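Local structure of putative phosphatase (3SD7) at residues Y112-L122 and V232-L240; V190-I198 and G215-P225. The protein probably hydrolyses phosphate esters as a member of the haloacid dehalogenase-like hydrolase family, its physiological substrate not being established. One frame throughout, in Å; residues are numbered along the deposited sequence.

Interaction 1 (Y112-L122 and V232-L240); sequences YENMKEILEML and VESIKDILL
Val-232 drives its two methyl branches into the turn that leads into helix 115-122. CG1, set anti to the backbone N (chi1 168°), presses on the backbone of Asn-114 and Met-115, 3.6 Å from Met-115 N, while CG2 leans on Tyr-112 CB. Met-115 comes to the same valine from the side: its chain bends at chi2 and again at chi3, so that the side chain crosses those of Val-232 and Ile-235 at about a right angle, its CE ending 3.9 Å from Val-232 CG1 and about as near Ile-235 CD1. Ile-118 extends the apolar seam, its CG2 lying 3.7 Å from Lys-236 CG. In this way two nearly parallel helices, 115-122 and 235-239, their axes 16° apart, pack together on one side of the central parallel sheet of the Rossmann-like HAD fold; Leu-119 and Leu-122 touch Phe-34 on strand 31-34, and Leu-239 reaches Val-32 on the same strand. Leu-122 rests CD2 against both Leu-239 CB and Leu-240 CG, and the methyl CE of Met-121 lies 3.6 Å from Lys-236 CD. Along the outer border the contact becomes polar. Glu-233 and Glu-117 cross roughly perpendicular, with carboxylate planes 54° apart, and Glu-233 OE1 comes within 3.0 Å of Glu-117 OE2, a pairing of two acceptors that may raise the proton affinity of one of them. Lys-236 probably offsets part of this charge: its NZ makes a weak hydrogen bond within a salt bridge to Glu-233 OE2 and stays 4.0 Å from Glu-117 OE2. Nearby, a water accepts from both Asn-114 ND2 and Glu-233 N, linking the turn to the start of the C-terminal segment.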
loop_
_atom_site.group_PDB
_atom_site.type_symbol
_atom_site.label_atom_id
_atom_site.label_comp_id
_atom_site.label_asym_id
_atom_site.label_seq_id
_atom_site.Cartn_x
_atom_site.Cartn_y
_atom_site.Cartn_z
ATOM N N TYR A 112 -9.044 6.828 -1.518
ATOM C CA TYR A 112 -8.726 8.027 -2.286
ATOM C C TYR A 112 -9.926 8.427 -3.121
ATOM O O TYR A 112 -10.616 7.580 -3.690
ATOM C CB TYR A 112 -7.454 7.867 -3.109
ATOM C CG TYR A 112 -6.234 7.866 -2.244
ATOM C CD1 TYR A 112 -5.767 9.049 -1.685
ATOM C CD2 TYR A 112 -5.524 6.696 -1.973
ATOM C CE1 TYR A 112 -4.642 9.062 -0.851
ATOM C CE2 TYR A 112 -4.391 6.703 -1.128
ATOM C CZ TYR A 112 -3.966 7.911 -0.585
ATOM O OH TYR A 112 -2.873 7.988 0.244
ATOM N N GLU A 113 -10.179 9.727 -3.179
ATOM C CA GLU A 113 -11.285 10.222 -3.950
ATOM C C GLU A 113 -11.178 9.726 -5.398
ATOM O O GLU A 113 -10.107 9.765 -5.988
ATOM C CB GLU A 113 -11.290 11.752 -3.942
ATOM C CG GLU A 113 -12.590 12.323 -4.271
ATOM C CD GLU A 113 -13.591 12.158 -3.131
ATOM O OE1 GLU A 113 -14.775 12.086 -3.436
ATOM O OE2 GLU A 113 -13.185 12.093 -1.934
ATOM N N ASN A 114 -12.300 9.228 -5.904
ATOM C CA ASN A 114 -12.488 8.740 -7.297
ATOM C C ASN A 114 -11.941 7.354 -7.597
ATOM O O ASN A 114 -12.112 6.852 -8.708
ATOM C CB ASN A 114 -11.947 9.746 -8.312
ATOM C CG ASN A 114 -12.570 11.135 -8.129
ATOM O OD1 ASN A 114 -13.783 11.257 -7.935
ATOM N ND2 ASN A 114 -11.740 12.186 -8.199
ATOM N N MET A 115 -11.328 6.733 -6.608
ATOM C CA MET A 115 -10.749 5.406 -6.840
ATOM C C MET A 115 -11.841 4.374 -7.097
ATOM O O MET A 115 -11.731 3.565 -8.042
ATOM C CB MET A 115 -9.844 4.995 -5.699
ATOM C CG MET A 115 -9.134 3.658 -5.975
ATOM S SD MET A 115 -8.256 3.480 -7.541
ATOM C CE MET A 115 -6.774 4.500 -7.228
ATOM N N LYS A 116 -12.933 4.423 -6.327
ATOM C CA LYS A 116 -13.994 3.427 -6.548
ATOM C C LYS A 116 -14.503 3.503 -7.995
ATOM O O LYS A 116 -14.662 2.478 -8.659
ATOM C CB LYS A 116 -15.100 3.540 -5.501
ATOM C CG LYS A 116 -16.023 2.349 -5.486
ATOM C CD LYS A 116 -17.095 2.502 -4.422
ATOM C CE LYS A 116 -17.828 1.193 -4.202
ATOM N NZ LYS A 116 -18.380 0.620 -5.458
ATOM N N GLU A 117 -14.745 4.718 -8.490
ATOM C CA GLU A 117 -15.165 4.921 -9.876
ATOM C C GLU A 117 -14.177 4.342 -10.889
ATOM O O GLU A 117 -14.593 3.673 -11.838
ATOM C CB GLU A 117 -15.389 6.418 -10.188
ATOM C CG GLU A 117 -15.386 6.723 -11.718
ATOM C CD GLU A 117 -15.388 8.208 -12.050
ATOM O OE1 GLU A 117 -16.311 8.900 -11.584
ATOM O OE2 GLU A 117 -14.486 8.660 -12.806
ATOM N N ILE A 118 -12.871 4.580 -10.717
ATOM C CA ILE A 118 -11.935 4.077 -11.716
ATOM C C ILE A 118 -11.862 2.549 -11.654
ATOM O O ILE A 118 -11.792 1.901 -12.694
ATOM C CB ILE A 118 -10.534 4.750 -11.692
ATOM C CG1 ILE A 118 -9.707 4.241 -10.573
ATOM C CG2 ILE A 118 -10.630 6.311 -11.782
ATOM C CD1 ILE A 118 -9.091 2.898 -10.889
ATOM N N LEU A 119 -11.910 1.968 -10.451
ATOM C CA LEU A 119 -11.909 0.496 -10.350
ATOM C C LEU A 119 -13.128 -0.074 -11.068
ATOM O O LEU A 119 -12.990 -1.048 -11.797
ATOM C CB LEU A 119 -11.908 0.019 -8.910
ATOM C CG LEU A 119 -10.635 0.397 -8.156
ATOM C CD1 LEU A 119 -10.782 0.007 -6.699
ATOM C CD2 LEU A 119 -9.375 -0.255 -8.765
ATOM N N GLU A 120 -14.295 0.534 -10.853
ATOM C CA GLU A 120 -15.556 0.104 -11.509
ATOM C C GLU A 120 -15.395 0.209 -13.044
ATOM O O GLU A 120 -15.774 -0.698 -13.774
ATOM C CB GLU A 120 -16.721 0.975 -11.027
ATOM C CG GLU A 120 -17.158 0.681 -9.574
ATOM C CD GLU A 120 -18.187 1.656 -8.980
ATOM O OE1 GLU A 120 -18.459 2.755 -9.532
ATOM O OE2 GLU A 120 -18.724 1.309 -7.917
ATOM N N MET A 121 -14.782 1.294 -13.514
ATOM C CA MET A 121 -14.569 1.487 -14.952
ATOM C C MET A 121 -13.649 0.418 -15.542
ATOM O O MET A 121 -13.905 -0.129 -16.620
ATOM C CB MET A 121 -14.053 2.896 -15.229
ATOM C CG MET A 121 -15.117 3.949 -14.969
ATOM S SD MET A 121 -14.429 5.598 -15.114
ATOM C CE MET A 121 -13.775 5.475 -16.765
ATOM N N LEU A 122 -12.564 0.129 -14.845
ATOM C CA LEU A 122 -11.623 -0.891 -15.307
ATOM C C LEU A 122 -12.295 -2.278 -15.342
ATOM O O LEU A 122 -12.139 -3.046 -16.286
ATOM C CB LEU A 122 -10.404 -0.920 -14.385
ATOM C CG LEU A 122 -9.537 0.341 -14.382
ATOM C CD1 LEU A 122 -8.467 0.231 -13.255
ATOM C CD2 LEU A 122 -8.878 0.555 -15.716
ATOM N N VAL A 232 -5.780 10.357 -9.088
ATOM C CA VAL A 232 -6.486 9.121 -9.377
ATOM C C VAL A 232 -7.133 9.133 -10.749
ATOM O O VAL A 232 -7.002 8.170 -11.515
ATOM C CB VAL A 232 -7.513 8.829 -8.260
ATOM C CG1 VAL A 232 -8.475 7.716 -8.660
ATOM C CG2 VAL A 232 -6.783 8.510 -6.940
ATOM N N GLU A 233 -7.829 10.219 -11.074
ATOM C CA GLU A 233 -8.520 10.305 -12.361
ATOM C C GLU A 233 -7.605 10.092 -13.570
ATOM O O GLU A 233 -8.037 9.541 -14.586
ATOM C CB GLU A 233 -9.282 11.636 -12.499
ATOM C CG GLU A 233 -10.610 11.730 -11.690
ATOM C CD GLU A 233 -11.703 10.735 -12.136
ATOM O OE1 GLU A 233 -12.801 10.744 -11.531
ATOM O OE2 GLU A 233 -11.482 9.946 -13.075
ATOM N N SER A 234 -6.358 10.535 -13.469
ATOM C CA SER A 234 -5.402 10.360 -14.565
ATOM C C SER A 234 -5.044 8.892 -14.865
ATOM O O SER A 234 -4.523 8.602 -15.938
ATOM C CB SER A 234 -4.130 11.162 -14.303
ATOM O OG SER A 234 -4.402 12.535 -14.411
ATOM N N ILE A 235 -5.284 7.980 -13.915
ATOM C CA ILE A 235 -5.051 6.549 -14.152
ATOM C C ILE A 235 -5.871 6.061 -15.379
ATOM O O ILE A 235 -5.362 5.287 -16.195
ATOM C CB ILE A 235 -5.361 5.719 -12.889
ATOM C CG1 ILE A 235 -4.318 6.036 -11.809
ATOM C CG2 ILE A 235 -5.363 4.210 -13.195
ATOM C CD1 ILE A 235 -4.610 5.481 -10.433
ATOM N N LYS A 236 -7.102 6.563 -15.511
ATOM C CA LYS A 236 -8.005 6.245 -16.646
ATOM C C LYS A 236 -7.387 6.520 -18.005
ATOM O O LYS A 236 -7.634 5.794 -18.973
ATOM C CB LYS A 236 -9.271 7.120 -16.623
ATOM C CG LYS A 236 -10.156 7.048 -15.404
ATOM C CD LYS A 236 -11.410 7.919 -15.589
ATOM C CE LYS A 236 -11.075 9.366 -15.901
ATOM N NZ LYS A 236 -12.270 10.252 -15.761
ATOM N N ASP A 237 -6.648 7.618 -18.095
ATOM C CA ASP A 237 -6.063 8.059 -19.351
ATOM C C ASP A 237 -4.979 7.113 -19.858
ATOM O O ASP A 237 -4.727 7.048 -21.069
ATOM C CB ASP A 237 -5.503 9.487 -19.204
ATOM C CG ASP A 237 -6.540 10.476 -18.669
ATOM O OD1 ASP A 237 -7.755 10.230 -18.816
ATOM O OD2 ASP A 237 -6.131 11.509 -18.101
ATOM N N ILE A 238 -4.355 6.374 -18.937
ATOM C CA ILE A 238 -3.288 5.423 -19.264
ATOM C C ILE A 238 -3.847 4.014 -19.485
ATOM O O ILE A 238 -3.432 3.294 -20.395
ATOM C CB ILE A 238 -2.258 5.360 -18.110
ATOM C CG1 ILE A 238 -1.541 6.714 -17.976
ATOM C CG2 ILE A 238 -1.226 4.248 -18.320
ATOM C CD1 ILE A 238 -0.685 6.788 -16.795
ATOM N N LEU A 239 -4.813 3.636 -18.664
ATOM C CA LEU A 239 -5.332 2.278 -18.717
ATOM C C LEU A 239 -6.497 2.056 -19.650
ATOM O O LEU A 239 -6.717 0.927 -20.088
ATOM C CB LEU A 239 -5.696 1.832 -17.314
ATOM C CG LEU A 239 -4.528 1.837 -16.366
ATOM C CD1 LEU A 239 -4.945 1.348 -14.966
ATOM C CD2 LEU A 239 -3.350 1.004 -16.933
ATOM N N LEU A 240 -7.254 3.110 -19.917
ATOM C CA LEU A 240 -8.366 3.064 -20.834
ATOM C C LEU A 240 -8.022 4.059 -21.964
ATOM O O LEU A 240 -8.819 4.841 -22.434
ATOM C CB LEU A 240 -9.672 3.399 -20.083
ATOM C CG LEU A 240 -10.012 2.425 -18.933
ATOM C CD1 LEU A 240 -11.063 2.964 -17.981
ATOM C CD2 LEU A 240 -10.453 1.052 -19.465
ATOM O OXT LEU A 240 -6.876 4.129 -22.437
HETATM O O HOH W 1 -8.654 12.511 -8.917
#

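Interaction 2 (V190-I198 and G215-P225); sequences VGDRKYDII and GSFEEISESEP. With NA (sodium ion), chain B.
Helices 194-198 and 217-223 run almost parallel, 9° apart with axes 9.3 Å from each other; Arg-193 and Gly-215, each just before its helix, have their CA atoms 4.8 Å apart, while the start of helix 194-198 lies beside Ser-223 at the far end of helix 217-223. The first helix follows strand 187-191 of the Rossmann-like HAD core, whose end carries the metal ligand Asp-192: OD1 binds the sodium ion at 2.2 Å, beside three waters and Asp-37, while OD2 accepts from Tyr-214 N. Next to this site Glu-219, extended with CG anti to its N (chi1 176°), reaches across to Arg-193. The guanidinium grips it side-on, NE to OE2 and NH2 to OE1, each bond near the guanidinium plane and meeting a syn lone pair. Lys-194 N holds Glu-219 OE2 a second time at 2.8 Å, from its anti side and tilted out of the carboxylate plane, so the carboxylate is fixed against the first turn of helix 194-198, where the helix dipole probably stabilises its charge. Ile-220 CD1 packs against the backbone of Asp-192, 3.5 Å from its O. Ser-216 caps its own helix, Ser-216 OG accepting from Glu-219 N at 2.9 Å.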
loop_
_atom_site.group_PDB
_atom_site.type_symbol
_atom_site.label_atom_id
_atom_site.label_comp_id
_atom_site.label_asym_id
_atom_site.label_seq_id
_atom_site.Cartn_x
_atom_site.Cartn_y
_atom_site.Cartn_z
ATOM N N VAL A 190 0.668 -0.531 -10.464
ATOM C CA VAL A 190 0.346 0.842 -10.032
ATOM C C VAL A 190 0.705 0.992 -8.555
ATOM O O VAL A 190 0.262 0.217 -7.719
ATOM C CB VAL A 190 -1.135 1.134 -10.225
ATOM C CG1 VAL A 190 -1.469 2.571 -9.802
ATOM C CG2 VAL A 190 -1.551 0.876 -11.668
ATOM N N GLY A 191 1.499 2.006 -8.221
ATOM C CA GLY A 191 1.924 2.184 -6.851
ATOM C C GLY A 191 2.449 3.578 -6.574
ATOM O O GLY A 191 2.714 4.328 -7.504
ATOM N N ASP A 192 2.605 3.895 -5.287
ATOM C CA ASP A 192 3.053 5.236 -4.861
ATOM C C ASP A 192 4.477 5.296 -4.318
ATOM O O ASP A 192 4.891 6.350 -3.886
ATOM C CB ASP A 192 2.148 5.793 -3.784
ATOM C CG ASP A 192 2.276 5.024 -2.452
ATOM O OD1 ASP A 192 2.329 3.749 -2.468
ATOM O OD2 ASP A 192 2.290 5.650 -1.370
ATOM N N ARG A 193 5.224 4.208 -4.375
ATOM C CA ARG A 193 6.596 4.208 -3.882
ATOM C C ARG A 193 7.557 3.612 -4.856
ATOM O O ARG A 193 7.185 2.797 -5.727
ATOM C CB ARG A 193 6.711 3.397 -2.585
ATOM C CG ARG A 193 5.864 3.921 -1.394
ATOM C CD ARG A 193 6.160 5.366 -0.951
ATOM N NE ARG A 193 7.569 5.621 -0.729
ATOM C CZ ARG A 193 8.243 5.362 0.388
ATOM N NH1 ARG A 193 7.651 4.818 1.447
ATOM N NH2 ARG A 193 9.538 5.672 0.470
ATOM N N LYS A 194 8.823 3.981 -4.702
ATOM C CA LYS A 194 9.877 3.346 -5.502
ATOM C C LYS A 194 9.836 1.798 -5.420
ATOM O O LYS A 194 10.139 1.132 -6.385
ATOM C CB LYS A 194 11.265 3.843 -5.087
ATOM C CG LYS A 194 11.625 3.576 -3.662
ATOM C CD LYS A 194 12.975 4.224 -3.276
ATOM C CE LYS A 194 13.286 3.925 -1.836
ATOM N NZ LYS A 194 14.662 4.383 -1.412
ATOM N N TYR A 195 9.430 1.252 -4.278
ATOM C CA TYR A 195 9.414 -0.194 -4.076
ATOM C C TYR A 195 8.504 -0.911 -5.059
ATOM O O TYR A 195 8.786 -2.058 -5.484
ATOM C CB TYR A 195 9.044 -0.519 -2.627
ATOM C CG TYR A 195 9.955 0.192 -1.664
ATOM C CD1 TYR A 195 11.300 -0.125 -1.604
ATOM C CD2 TYR A 195 9.477 1.233 -0.860
ATOM C CE1 TYR A 195 12.152 0.561 -0.753
ATOM C CE2 TYR A 195 10.325 1.920 -0.019
ATOM C CZ TYR A 195 11.649 1.582 0.032
ATOM O OH TYR A 195 12.506 2.267 0.879
ATOM N N ASP A 196 7.394 -0.261 -5.396
ATOM C CA ASP A 196 6.458 -0.772 -6.387
ATOM C C ASP A 196 7.064 -0.770 -7.777
ATOM O O ASP A 196 6.882 -1.716 -8.554
ATOM C CB ASP A 196 5.211 0.117 -6.406
ATOM C CG ASP A 196 4.464 0.071 -5.126
ATOM O OD1 ASP A 196 4.158 -1.061 -4.674
ATOM O OD2 ASP A 196 4.195 1.139 -4.522
ATOM N N ILE A 197 7.804 0.295 -8.104
ATOM C CA ILE A 197 8.424 0.423 -9.418
ATOM C C ILE A 197 9.605 -0.539 -9.544
ATOM O O ILE A 197 9.758 -1.205 -10.565
ATOM C CB ILE A 197 8.858 1.866 -9.707
ATOM C CG1 ILE A 197 7.724 2.840 -9.363
ATOM C CG2 ILE A 197 9.354 2.014 -11.170
ATOM C CD1 ILE A 197 6.405 2.479 -10.003
ATOM N N ILE A 198 10.419 -0.629 -8.494
ATOM C CA ILE A 198 11.568 -1.567 -8.466
ATOM C C ILE A 198 11.042 -3.016 -8.622
ATOM O O ILE A 198 11.610 -3.830 -9.376
ATOM C CB ILE A 198 12.353 -1.430 -7.139
ATOM C CG1 ILE A 198 13.058 -0.074 -7.082
ATOM C CG2 ILE A 198 13.356 -2.561 -6.976
ATOM C CD1 ILE A 198 13.459 0.340 -5.672
ATOM N N GLY A 215 4.948 8.647 -1.830
ATOM C CA GLY A 215 6.185 8.858 -2.575
ATOM C C GLY A 215 6.239 10.260 -3.150
ATOM O O GLY A 215 5.277 10.737 -3.764
ATOM N N SER A 216 7.390 10.919 -2.982
ATOM C CA SER A 216 7.611 12.210 -3.587
ATOM C C SER A 216 7.896 12.118 -5.081
ATOM O O SER A 216 8.293 11.068 -5.587
ATOM C CB SER A 216 8.834 12.851 -2.944
ATOM O OG SER A 216 10.003 12.100 -3.232
ATOM N N PHE A 217 7.721 13.238 -5.779
ATOM C CA PHE A 217 8.115 13.294 -7.179
ATOM C C PHE A 217 9.596 12.931 -7.339
ATOM O O PHE A 217 9.973 12.209 -8.260
ATOM C CB PHE A 217 7.847 14.644 -7.798
ATOM C CG PHE A 217 8.345 14.735 -9.226
ATOM C CD1 PHE A 217 7.645 14.124 -10.256
ATOM C CD2 PHE A 217 9.536 15.376 -9.518
ATOM C CE1 PHE A 217 8.115 14.191 -11.565
ATOM C CE2 PHE A 217 10.012 15.436 -10.811
ATOM C CZ PHE A 217 9.288 14.846 -11.841
ATOM N N GLU A 218 10.430 13.403 -6.421
ATOM C CA GLU A 218 11.847 13.090 -6.460
ATOM C C GLU A 218 12.040 11.576 -6.468
ATOM O O GLU A 218 12.747 11.049 -7.318
ATOM C CB GLU A 218 12.577 13.732 -5.263
ATOM C CG GLU A 218 14.038 13.504 -5.211
ATOM C CD GLU A 218 14.693 14.244 -4.029
ATOM O OE1 GLU A 218 13.985 14.664 -3.093
ATOM O OE2 GLU A 218 15.877 14.356 -4.018
ATOM N N GLU A 219 11.393 10.890 -5.529
ATOM C CA GLU A 219 11.521 9.441 -5.426
ATOM C C GLU A 219 10.985 8.715 -6.647
ATOM O O GLU A 219 11.643 7.843 -7.196
ATOM C CB GLU A 219 10.794 8.943 -4.167
ATOM C CG GLU A 219 10.803 7.420 -4.051
ATOM C CD GLU A 219 10.130 6.935 -2.816
ATOM O OE1 GLU A 219 10.559 7.329 -1.717
ATOM O OE2 GLU A 219 9.172 6.156 -2.927
ATOM N N ILE A 220 9.776 9.069 -7.037
ATOM C CA ILE A 220 9.104 8.392 -8.139
ATOM C C ILE A 220 9.858 8.627 -9.453
ATOM O O ILE A 220 10.176 7.664 -10.166
ATOM C CB ILE A 220 7.622 8.815 -8.234
ATOM C CG1 ILE A 220 6.845 8.349 -6.995
ATOM C CG2 ILE A 220 7.006 8.254 -9.549
ATOM C CD1 ILE A 220 6.836 6.803 -6.752
ATOM N N SER A 221 10.203 9.882 -9.738
ATOM C CA SER A 221 10.882 10.203 -10.985
ATOM C C SER A 221 12.226 9.504 -11.077
ATOM O O SER A 221 12.610 9.022 -12.148
ATOM C CB SER A 221 11.010 11.714 -11.200
ATOM O OG SER A 221 11.849 12.326 -10.245
ATOM N N GLU A 222 12.930 9.413 -9.955
ATOM C CA GLU A 222 14.219 8.753 -9.936
ATOM C C GLU A 222 14.131 7.229 -10.146
ATOM O O GLU A 222 15.109 6.623 -10.591
ATOM C CB GLU A 222 15.018 9.185 -8.702
ATOM C CG GLU A 222 15.400 10.702 -8.813
ATOM C CD GLU A 222 16.151 11.265 -7.599
ATOM O OE1 GLU A 222 16.067 10.685 -6.496
ATOM O OE2 GLU A 222 16.798 12.320 -7.747
ATOM N N SER A 223 12.968 6.638 -9.839
ATOM C CA SER A 223 12.729 5.200 -10.045
ATOM C C SER A 223 12.394 4.894 -11.513
ATOM O O SER A 223 12.381 3.732 -11.924
ATOM C CB SER A 223 11.595 4.693 -9.136
ATOM O OG SER A 223 10.325 5.193 -9.540
ATOM N N GLU A 224 12.097 5.940 -12.285
ATOM C CA GLU A 224 11.823 5.822 -13.729
ATOM C C GLU A 224 10.690 4.843 -14.125
ATOM O O GLU A 224 10.906 3.930 -14.932
ATOM C CB GLU A 224 13.114 5.483 -14.489
ATOM C CG GLU A 224 14.162 6.582 -14.390
ATOM C CD GLU A 224 15.506 6.233 -15.015
ATOM O OE1 GLU A 224 15.682 5.116 -15.570
ATOM O OE2 GLU A 224 16.404 7.103 -14.945
ATOM N N PRO A 225 9.482 5.064 -13.593
ATOM C CA PRO A 225 8.360 4.216 -13.998
ATOM C C PRO A 225 7.973 4.484 -15.449
ATOM O O PRO A 225 8.458 5.441 -16.063
ATOM C CB PRO A 225 7.220 4.667 -13.084
ATOM C CG PRO A 225 7.546 6.074 -12.749
ATOM C CD PRO A 225 9.050 6.150 -12.694
HETATM NA NA NA B . 2.155 2.201 -0.900
HETATM O O HOH W 2 2.626 4.005 0.661
HETATM O O HOH W 3 3.787 1.356 -2.073
HETATM O O HOH W 4 1.959 0.377 0.334
#

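From the N terminus, the chain first lays down strand 31-34 and the helices that follow, then enters interaction 1 at 112-122. Strands 128-133 and 155-159 come next, before strand 187-191 opens interaction 2 with 190-198. Strand 206-210 intervenes, and 215-225 soon closes this short loop of 16 residues. After strand 227-229, segment 232-240 returns to 112-122 and closes the long loop of 109 residues, within which the whole of interaction 2 falls. The contacts thus nest without crossing. Interaction 1 joins the C-terminal helix to helix 115-124, whereas interaction 2 ties together the helices flanking strand 206-210; their centres are about 19 Å apart.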